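Local coordinates for AAA family ATPase (Sulfolobus acidocaldarius, PDB 2W2U), which is an ATPase of the archaeal cell-division machinery, seen here as its amino-terminal MIT domain, which binds a peptide of an ESCRT-III partner, at residues Val13-Met18 and Ala50-Leu55; Ala23-Lys28 and Ile39-Lys44; Lys44-Leu49 and Glu71-Ile76. All blocks are in the same frame, centred on the assembly; numbering follows the deposited sequence.

Contact 1: Val13-Met18 and Ala50-Leu55; sequences VMLEEM and AQLVSL
Leu15 and Leu52 carry most of this contact, each giving up about 75 Å² to the other segment. Their side chains slide past one another in opposite directions, with Leu52 CD2 lying 3.7 Å from Leu15 CB. The other branch of Leu52 does different work: its CD1 crosses to the aliphatic part of Glu16 and meets CG at 3.7 Å. Leu15 in turn sends CD1 outward to Leu55, where it touches CD1 of that residue at 3.6 Å, the two chains crossing at about a right angle. Leucine suits the place of Leu52 because its fork lets CD2 meet Leu15 and CD1 meet Glu16; at Leu15, CB meets Leu52 while CD1 extends to Leu55. In Glu16, CG is anti to the carbonyl carbon (chi1 -75°), which sets this methylene against Leu52; the extended remainder carries the carboxylate away from it. OE2 is hydrogen-bonded to Tyr65 OH and forms a salt bridge with a basic side chain of the bound peptide. The segments run nearly antiparallel, at 157°, with axes 10.2 Å apart, a spacing filled by leucine packing between the first and second helices of the MIT three-helix bundle.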
loop_
_atom_site.group_PDB
_atom_site.type_symbol
_atom_site.label_atom_id
_atom_site.label_comp_id
_atom_site.label_asym_id
_atom_site.label_seq_id
_atom_site.Cartn_x
_atom_site.Cartn_y
_atom_site.Cartn_z
ATOM N N VAL A 13 10.861 -7.589 -5.915
ATOM C CA VAL A 13 10.403 -8.404 -4.793
ATOM C C VAL A 13 10.712 -7.736 -3.444
ATOM O O VAL A 13 9.893 -7.764 -2.528
ATOM C CB VAL A 13 11.002 -9.843 -4.861
ATOM C CG1 VAL A 13 10.697 -10.632 -3.598
ATOM C CG2 VAL A 13 10.467 -10.591 -6.081
ATOM N N MET A 14 11.888 -7.126 -3.343
ATOM C CA MET A 14 12.305 -6.428 -2.134
ATOM C C MET A 14 11.385 -5.235 -1.820
ATOM O O MET A 14 10.955 -5.055 -0.671
ATOM C CB MET A 14 13.758 -5.980 -2.280
ATOM C CG MET A 14 14.422 -5.580 -0.985
ATOM S SD MET A 14 15.511 -4.171 -1.240
ATOM C CE MET A 14 14.272 -2.883 -1.462
ATOM N N LEU A 15 11.074 -4.439 -2.841
ATOM C CA LEU A 15 10.143 -3.318 -2.678
ATOM C C LEU A 15 8.710 -3.789 -2.424
ATOM O O LEU A 15 8.001 -3.210 -1.606
ATOM C CB LEU A 15 10.197 -2.366 -3.880
ATOM C CG LEU A 15 11.451 -1.489 -4.036
ATOM C CD1 LEU A 15 11.508 -0.909 -5.432
ATOM C CD2 LEU A 15 11.520 -0.368 -2.983
ATOM N N GLU A 16 8.292 -4.844 -3.117
ATOM C CA GLU A 16 6.972 -5.431 -2.884
ATOM C C GLU A 16 6.764 -5.839 -1.421
ATOM O O GLU A 16 5.715 -5.559 -0.843
ATOM C CB GLU A 16 6.709 -6.602 -3.841
ATOM C CG GLU A 16 6.393 -6.131 -5.259
ATOM C CD GLU A 16 6.374 -7.240 -6.297
ATOM O OE1 GLU A 16 6.765 -8.386 -5.988
ATOM O OE2 GLU A 16 5.952 -6.956 -7.437
ATOM N N GLU A 17 7.769 -6.484 -0.833
ATOM C CA GLU A 17 7.738 -6.867 0.584
ATOM C C GLU A 17 7.692 -5.649 1.526
ATOM O O GLU A 17 6.972 -5.659 2.536
ATOM C CB GLU A 17 8.924 -7.793 0.911
ATOM C CG GLU A 17 9.374 -7.825 2.386
ATOM C CD GLU A 17 8.325 -8.358 3.370
ATOM O OE1 GLU A 17 7.409 -9.118 2.964
ATOM O OE2 GLU A 17 8.430 -8.006 4.567
ATOM N N MET A 18 8.465 -4.617 1.185
ATOM C CA MET A 18 8.473 -3.346 1.913
ATOM C C MET A 18 7.088 -2.703 1.923
ATOM O O MET A 18 6.598 -2.302 2.972
ATOM C CB MET A 18 9.496 -2.388 1.292
ATOM C CG MET A 18 9.767 -1.107 2.089
ATOM S SD MET A 18 10.960 -0.019 1.255
ATOM C CE MET A 18 12.343 -1.125 1.037
ATOM N N ALA A 50 4.309 3.523 -5.628
ATOM C CA ALA A 50 4.582 4.493 -6.691
ATOM C C ALA A 50 5.965 4.266 -7.305
ATOM O O ALA A 50 6.133 4.374 -8.519
ATOM C CB ALA A 50 4.434 5.931 -6.177
ATOM N N GLN A 51 6.942 3.934 -6.463
ATOM C CA GLN A 51 8.293 3.622 -6.924
ATOM C C GLN A 51 8.314 2.374 -7.821
ATOM O O GLN A 51 8.986 2.360 -8.864
ATOM C CB GLN A 51 9.235 3.434 -5.729
ATOM C CG GLN A 51 10.672 3.075 -6.108
ATOM C CD GLN A 51 11.410 4.236 -6.748
ATOM O OE1 GLN A 51 11.495 5.317 -6.170
ATOM N NE2 GLN A 51 11.962 4.014 -7.944
ATOM N N LEU A 52 7.584 1.339 -7.394
ATOM C CA LEU A 52 7.402 0.109 -8.175
ATOM C C LEU A 52 6.751 0.374 -9.536
ATOM O O LEU A 52 7.198 -0.157 -10.552
ATOM C CB LEU A 52 6.611 -0.936 -7.374
ATOM C CG LEU A 52 7.360 -1.765 -6.315
ATOM C CD1 LEU A 52 6.395 -2.405 -5.338
ATOM C CD2 LEU A 52 8.254 -2.834 -6.944
ATOM N N VAL A 53 5.711 1.206 -9.546
ATOM C CA VAL A 53 5.101 1.708 -10.781
ATOM C C VAL A 53 6.115 2.406 -11.713
ATOM O O VAL A 53 6.131 2.124 -12.898
ATOM C CB VAL A 53 3.882 2.631 -10.490
ATOM C CG1 VAL A 53 3.455 3.420 -11.745
ATOM C CG2 VAL A 53 2.710 1.814 -9.951
ATOM N N SER A 54 6.957 3.301 -11.184
ATOM C CA SER A 54 8.027 3.919 -11.997
ATOM C C SER A 54 8.985 2.902 -12.605
ATOM O O SER A 54 9.371 3.031 -13.763
ATOM C CB SER A 54 8.852 4.921 -11.188
ATOM O OG SER A 54 8.076 6.047 -10.840
ATOM N N LEU A 55 9.371 1.907 -11.811
ATOM C CA LEU A 55 10.372 0.921 -12.216
ATOM C C LEU A 55 9.825 -0.125 -13.190
ATOM O O LEU A 55 10.560 -0.616 -14.049
ATOM C CB LEU A 55 10.963 0.221 -10.991
ATOM C CG LEU A 55 12.053 0.885 -10.137
ATOM C CD1 LEU A 55 12.111 0.230 -8.764
ATOM C CD2 LEU A 55 13.420 0.811 -10.807
#

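Contact 2: Ala23-Lys28 and Ile39-Lys44; sequences AINAVK and ITNYKK
Ala26 and Tyr42 form the CH-pi contact at the heart of this helix pairing. Ala26 CB sits over the centre of the tyrosine ring, 3.5 Å from the centroid and only 13° off the ring normal. The same methyl also meets Asn41 CB at 3.5 Å, a van der Waals contact. It is small enough to let the helix axes come within 7.6 Å. Alanine suits this place because its single methyl fits between the ring and Asn41 CB. Further apolar packing comes from Val27, whose CG2 comes obliquely to the hydroxyl end of Tyr42, 3.9 Å from OH.

The amide oxygen of Asn41 makes a van der Waals contact with the Asn25 methylene, OD1 lying 3.4 Å from CB, and the two amide planes are turned 79° apart. Hydrogen bonds hold the polar ends. Asn41 ND2 is bonded to Glu37 O, one turn back in its own helix. Tyr42 OH bonds to Asp30 OD2 on helix 11-31, tying the far end of the ring to the helix it packs on. A leucine in place of Tyr42 would probably leave Asp30 without this hydroxyl partner and Ala26 CB without its aromatic face. Ala23, Ile24, Val27 and Tyr42 also pack on the bound peptide, so this close antiparallel pair of MIT-domain helices contributes to the peptide-binding surface.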
loop_
_atom_site.group_PDB
_atom_site.type_symbol
_atom_site.label_atom_id
_atom_site.label_comp_id
_atom_site.label_asym_id
_atom_site.label_seq_id
_atom_site.Cartn_x
_atom_site.Cartn_y
_atom_site.Cartn_z
ATOM N N ALA A 23 1.646 -1.798 4.387
ATOM C CA ALA A 23 0.212 -2.033 4.206
ATOM C C ALA A 23 -0.396 -2.812 5.375
ATOM O O ALA A 23 -1.466 -2.460 5.866
ATOM C CB ALA A 23 -0.053 -2.748 2.886
ATOM N N ILE A 24 0.297 -3.859 5.816
ATOM C CA ILE A 24 -0.113 -4.648 6.979
ATOM C C ILE A 24 -0.117 -3.794 8.258
ATOM O O ILE A 24 -1.045 -3.887 9.063
ATOM C CB ILE A 24 0.772 -5.919 7.158
ATOM C CG1 ILE A 24 0.551 -6.899 5.997
ATOM C CG2 ILE A 24 0.490 -6.616 8.492
ATOM C CD1 ILE A 24 1.528 -8.083 5.991
ATOM N N ASN A 25 0.912 -2.966 8.436
ATOM C CA ASN A 25 0.968 -2.036 9.568
ATOM C C ASN A 25 -0.204 -1.052 9.576
ATOM O O ASN A 25 -0.759 -0.752 10.632
ATOM C CB ASN A 25 2.287 -1.256 9.582
ATOM C CG ASN A 25 3.479 -2.101 10.004
ATOM O OD1 ASN A 25 3.332 -3.229 10.479
ATOM N ND2 ASN A 25 4.675 -1.544 9.836
ATOM N N ALA A 26 -0.569 -0.565 8.393
ATOM C CA ALA A 26 -1.655 0.401 8.230
ATOM C C ALA A 26 -3.038 -0.186 8.526
ATOM O O ALA A 26 -3.850 0.442 9.206
ATOM C CB ALA A 26 -1.618 0.993 6.834
ATOM N N VAL A 27 -3.299 -1.383 8.005
ATOM C CA VAL A 27 -4.583 -2.050 8.199
ATOM C C VAL A 27 -4.757 -2.444 9.675
ATOM O O VAL A 27 -5.858 -2.336 10.227
ATOM C CB VAL A 27 -4.749 -3.268 7.237
ATOM C CG1 VAL A 27 -6.064 -3.977 7.470
ATOM C CG2 VAL A 27 -4.673 -2.815 5.786
ATOM N N LYS A 28 -3.663 -2.868 10.306
ATOM C CA LYS A 28 -3.655 -3.197 11.731
ATOM C C LYS A 28 -3.996 -1.967 12.569
ATOM O O LYS A 28 -4.939 -1.999 13.365
ATOM C CB LYS A 28 -2.292 -3.771 12.146
ATOM C CG LYS A 28 -2.212 -4.276 13.592
ATOM C CD LYS A 28 -0.776 -4.644 13.961
ATOM C CE LYS A 28 -0.630 -4.989 15.440
ATOM N NZ LYS A 28 -1.182 -6.334 15.770
ATOM N N ILE A 39 -2.791 6.110 8.674
ATOM C CA ILE A 39 -2.465 7.017 7.570
ATOM C C ILE A 39 -0.972 7.047 7.227
ATOM O O ILE A 39 -0.616 6.946 6.050
ATOM C CB ILE A 39 -3.016 8.453 7.800
ATOM C CG1 ILE A 39 -4.548 8.469 7.660
ATOM C CG2 ILE A 39 -2.416 9.424 6.806
ATOM C CD1 ILE A 39 -5.233 9.693 8.308
ATOM N N THR A 40 -0.110 7.169 8.242
ATOM C CA THR A 40 1.346 7.200 8.039
ATOM C C THR A 40 1.805 5.978 7.246
ATOM O O THR A 40 2.560 6.092 6.289
ATOM C CB THR A 40 2.135 7.262 9.379
ATOM O OG1 THR A 40 1.610 8.301 10.206
ATOM C CG2 THR A 40 3.600 7.561 9.137
ATOM N N ASN A 41 1.332 4.812 7.661
ATOM C CA ASN A 41 1.712 3.556 7.041
ATOM C C ASN A 41 1.129 3.346 5.632
ATOM O O ASN A 41 1.812 2.818 4.757
ATOM C CB ASN A 41 1.399 2.400 7.993
ATOM C CG ASN A 41 2.445 2.262 9.090
ATOM O OD1 ASN A 41 3.572 1.847 8.825
ATOM N ND2 ASN A 41 2.080 2.620 10.325
ATOM N N TYR A 42 -0.116 3.780 5.422
ATOM C CA TYR A 42 -0.735 3.784 4.089
ATOM C C TYR A 42 0.084 4.655 3.124
ATOM O O TYR A 42 0.355 4.248 1.986
ATOM C CB TYR A 42 -2.180 4.309 4.144
ATOM C CG TYR A 42 -3.247 3.335 4.624
ATOM C CD1 TYR A 42 -3.397 2.068 4.040
ATOM C CD2 TYR A 42 -4.143 3.704 5.627
ATOM C CE1 TYR A 42 -4.391 1.185 4.479
ATOM C CE2 TYR A 42 -5.138 2.833 6.074
ATOM C CZ TYR A 42 -5.257 1.581 5.491
ATOM O OH TYR A 42 -6.237 0.734 5.933
ATOM N N LYS A 43 0.478 5.847 3.581
ATOM C CA LYS A 43 1.259 6.774 2.756
ATOM C C LYS A 43 2.603 6.168 2.368
ATOM O O LYS A 43 3.086 6.372 1.254
ATOM C CB LYS A 43 1.496 8.104 3.476
ATOM C CG LYS A 43 0.285 9.003 3.585
ATOM C CD LYS A 43 0.705 10.392 4.051
ATOM C CE LYS A 43 -0.489 11.238 4.452
ATOM N NZ LYS A 43 -1.243 11.771 3.299
ATOM N N LYS A 44 3.197 5.431 3.306
ATOM C CA LYS A 44 4.495 4.797 3.093
ATOM C C LYS A 44 4.386 3.615 2.136
ATOM O O LYS A 44 5.305 3.352 1.362
ATOM C CB LYS A 44 5.142 4.391 4.425
ATOM C CG LYS A 44 5.703 5.584 5.201
ATOM C CD LYS A 44 6.268 5.175 6.556
ATOM C CE LYS A 44 6.757 6.387 7.365
ATOM N NZ LYS A 44 7.842 7.168 6.675
#

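Contact 3: Lys44-Leu49 and Glu71-Ile76; sequences KAIEVL and EYKRRI
Ile46 and Tyr72 bury the most surface here, and their side chains pass each other in opposite directions. Ile46 CD1 is 3.8 Å from Tyr72 CB. That same methyl touches the backbone at Lys73, 3.7 Å from its N, and packs against Lys73 CG. In Ile46, CG1 is anti to the carbonyl carbon (chi1 -73°), which starts the longer branch toward helix 62-81. An isoleucine suits the position because its two branches reach different parts of the facing helix. Lysine suits this exposed margin: its CG packs on Ile46 CD1 while NZ, at the bent end, lies by Ile46 CG2.

The tyrosine ring is approached obliquely from the opposing helix. Leu49 CD1 comes within 3.9 Å of CE2, its side chain crossing that of Tyr72 at about a right angle, and Ala45 CB lies 4.2 Å from CD2. The small alanine leaves room for the ring, and the leucine spans the wider distance.

Farther out, the Tyr72 ring meets that of Tyr42, their planes at about 35°, and its hydroxyl bonds to the backbone of the bound peptide. A tyrosine is apt because its ring can pack between helices while OH reaches the ligand. Nearby, Glu71 OE2 bonds to a polar side chain of the peptide, and Arg75 NE forms a salt bridge with Asp30 on helix 11-31. The contact joins the second and third helices of the MIT bundle, and Tyr72 and Leu49 extend it into the peptide-binding site.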
loop_
_atom_site.group_PDB
_atom_site.type_symbol
_atom_site.label_atom_id
_atom_site.label_comp_id
_atom_site.label_asym_id
_atom_site.label_seq_id
_atom_site.Cartn_x
_atom_site.Cartn_y
_atom_site.Cartn_z
ATOM N N LYS A 44 3.197 5.431 3.306
ATOM C CA LYS A 44 4.495 4.797 3.093
ATOM C C LYS A 44 4.386 3.615 2.136
ATOM O O LYS A 44 5.305 3.352 1.362
ATOM C CB LYS A 44 5.142 4.391 4.425
ATOM C CG LYS A 44 5.703 5.584 5.201
ATOM C CD LYS A 44 6.268 5.175 6.556
ATOM C CE LYS A 44 6.757 6.387 7.365
ATOM N NZ LYS A 44 7.842 7.168 6.675
ATOM N N ALA A 45 3.258 2.912 2.196
ATOM C CA ALA A 45 2.945 1.864 1.225
ATOM C C ALA A 45 2.726 2.465 -0.169
ATOM O O ALA A 45 3.229 1.937 -1.164
ATOM C CB ALA A 45 1.728 1.071 1.675
ATOM N N ILE A 46 1.987 3.575 -0.223
ATOM C CA ILE A 46 1.736 4.301 -1.480
ATOM C C ILE A 46 3.050 4.735 -2.144
ATOM O O ILE A 46 3.259 4.496 -3.336
ATOM C CB ILE A 46 0.791 5.520 -1.278
ATOM C CG1 ILE A 46 -0.644 5.048 -1.037
ATOM C CG2 ILE A 46 0.832 6.459 -2.505
ATOM C CD1 ILE A 46 -1.547 6.090 -0.362
ATOM N N GLU A 47 3.940 5.339 -1.359
ATOM C CA GLU A 47 5.234 5.779 -1.872
ATOM C C GLU A 47 6.079 4.629 -2.442
ATOM O O GLU A 47 6.694 4.775 -3.497
ATOM C CB GLU A 47 6.007 6.538 -0.791
ATOM C CG GLU A 47 7.205 7.317 -1.314
ATOM C CD GLU A 47 8.097 7.837 -0.194
ATOM O OE1 GLU A 47 7.850 7.488 0.984
ATOM O OE2 GLU A 47 9.044 8.593 -0.497
ATOM N N VAL A 48 6.116 3.494 -1.747
ATOM C CA VAL A 48 6.839 2.317 -2.268
ATOM C C VAL A 48 6.157 1.778 -3.534
ATOM O O VAL A 48 6.831 1.406 -4.497
ATOM C CB VAL A 48 6.990 1.185 -1.216
ATOM C CG1 VAL A 48 7.761 0.007 -1.795
ATOM C CG2 VAL A 48 7.698 1.700 0.047
ATOM N N LEU A 49 4.824 1.749 -3.525
ATOM C CA LEU A 49 4.052 1.283 -4.679
ATOM C C LEU A 49 4.200 2.220 -5.887
ATOM O O LEU A 49 4.239 1.759 -7.027
ATOM C CB LEU A 49 2.575 1.061 -4.314
ATOM C CG LEU A 49 2.209 -0.123 -3.396
ATOM C CD1 LEU A 49 0.764 -0.021 -2.884
ATOM C CD2 LEU A 49 2.440 -1.476 -4.069
ATOM N N GLU A 71 -6.865 2.461 -3.590
ATOM C CA GLU A 71 -7.573 1.982 -2.409
ATOM C C GLU A 71 -7.025 2.631 -1.144
ATOM O O GLU A 71 -7.790 3.086 -0.294
ATOM C CB GLU A 71 -7.495 0.457 -2.303
ATOM C CG GLU A 71 -8.352 -0.274 -3.327
ATOM C CD GLU A 71 -8.447 -1.769 -3.080
ATOM O OE1 GLU A 71 -8.783 -2.497 -4.035
ATOM O OE2 GLU A 71 -8.196 -2.224 -1.943
ATOM N N TYR A 72 -5.700 2.680 -1.033
ATOM C CA TYR A 72 -5.048 3.265 0.137
ATOM C C TYR A 72 -5.240 4.777 0.187
ATOM O O TYR A 72 -5.482 5.326 1.264
ATOM C CB TYR A 72 -3.562 2.886 0.201
ATOM C CG TYR A 72 -3.302 1.393 0.324
ATOM C CD1 TYR A 72 -4.248 0.539 0.893
ATOM C CD2 TYR A 72 -2.096 0.840 -0.106
ATOM C CE1 TYR A 72 -4.009 -0.826 1.006
ATOM C CE2 TYR A 72 -1.847 -0.520 0.006
ATOM C CZ TYR A 72 -2.807 -1.345 0.566
ATOM O OH TYR A 72 -2.567 -2.697 0.677
ATOM N N LYS A 73 -5.151 5.435 -0.973
ATOM C CA LYS A 73 -5.434 6.870 -1.069
ATOM C C LYS A 73 -6.854 7.181 -0.599
ATOM O O LYS A 73 -7.076 8.165 0.104
ATOM C CB LYS A 73 -5.256 7.391 -2.498
ATOM C CG LYS A 73 -3.829 7.631 -2.938
ATOM C CD LYS A 73 -3.814 8.396 -4.255
ATOM C CE LYS A 73 -2.402 8.647 -4.752
ATOM N NZ LYS A 73 -1.605 9.477 -3.812
ATOM N N ARG A 74 -7.805 6.340 -0.998
ATOM C CA ARG A 74 -9.205 6.515 -0.612
ATOM C C ARG A 74 -9.438 6.266 0.877
ATOM O O ARG A 74 -10.267 6.936 1.490
ATOM C CB ARG A 74 -10.121 5.621 -1.447
ATOM C CG ARG A 74 -10.697 6.287 -2.675
ATOM C CD ARG A 74 -11.477 5.272 -3.496
ATOM N NE ARG A 74 -10.650 4.707 -4.559
ATOM C CZ ARG A 74 -10.660 3.432 -4.935
ATOM N NH1 ARG A 74 -11.441 2.550 -4.325
ATOM N NH2 ARG A 74 -9.869 3.037 -5.918
ATOM N N ARG A 75 -8.715 5.310 1.456
ATOM C CA ARG A 75 -8.799 5.082 2.900
ATOM C C ARG A 75 -8.184 6.235 3.710
ATOM O O ARG A 75 -8.706 6.601 4.771
ATOM C CB ARG A 75 -8.207 3.727 3.304
ATOM C CG ARG A 75 -8.490 3.336 4.763
ATOM C CD ARG A 75 -9.993 3.163 5.052
ATOM N NE ARG A 75 -10.218 2.867 6.465
ATOM C CZ ARG A 75 -11.407 2.769 7.058
ATOM N NH1 ARG A 75 -12.535 2.936 6.373
ATOM N NH2 ARG A 75 -11.463 2.506 8.352
ATOM N N ILE A 76 -7.086 6.801 3.201
ATOM C CA ILE A 76 -6.485 8.015 3.774
ATOM C C ILE A 76 -7.506 9.144 3.862
ATOM O O ILE A 76 -7.627 9.794 4.900
ATOM C CB ILE A 76 -5.291 8.543 2.935
ATOM C CG1 ILE A 76 -4.164 7.500 2.818
ATOM C CG2 ILE A 76 -4.784 9.883 3.493
ATOM C CD1 ILE A 76 -3.187 7.492 3.929
#

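Contacts 1 and 2 join the same two helices, 11-31 and 35-55, near opposite ends of their pairing, with centres about 15 Å apart. Along the chain, contact 2 spans the short connection between them, contact 1 closes a wider span around it, and contact 3 opens after contact 2 closes, its segments alternating with those of contact 1. Contact 3 brings helix 62-81 against helix 35-55; its centre lies about 8 Å from that of contact 2 and 13 Å from that of contact 1, and it touches both. Helix 35-55 takes part in all three, and contacts 2 and 3 share Lys44. Together they connect the three MIT-domain helices, whose residues at each contact reach the bound peptide.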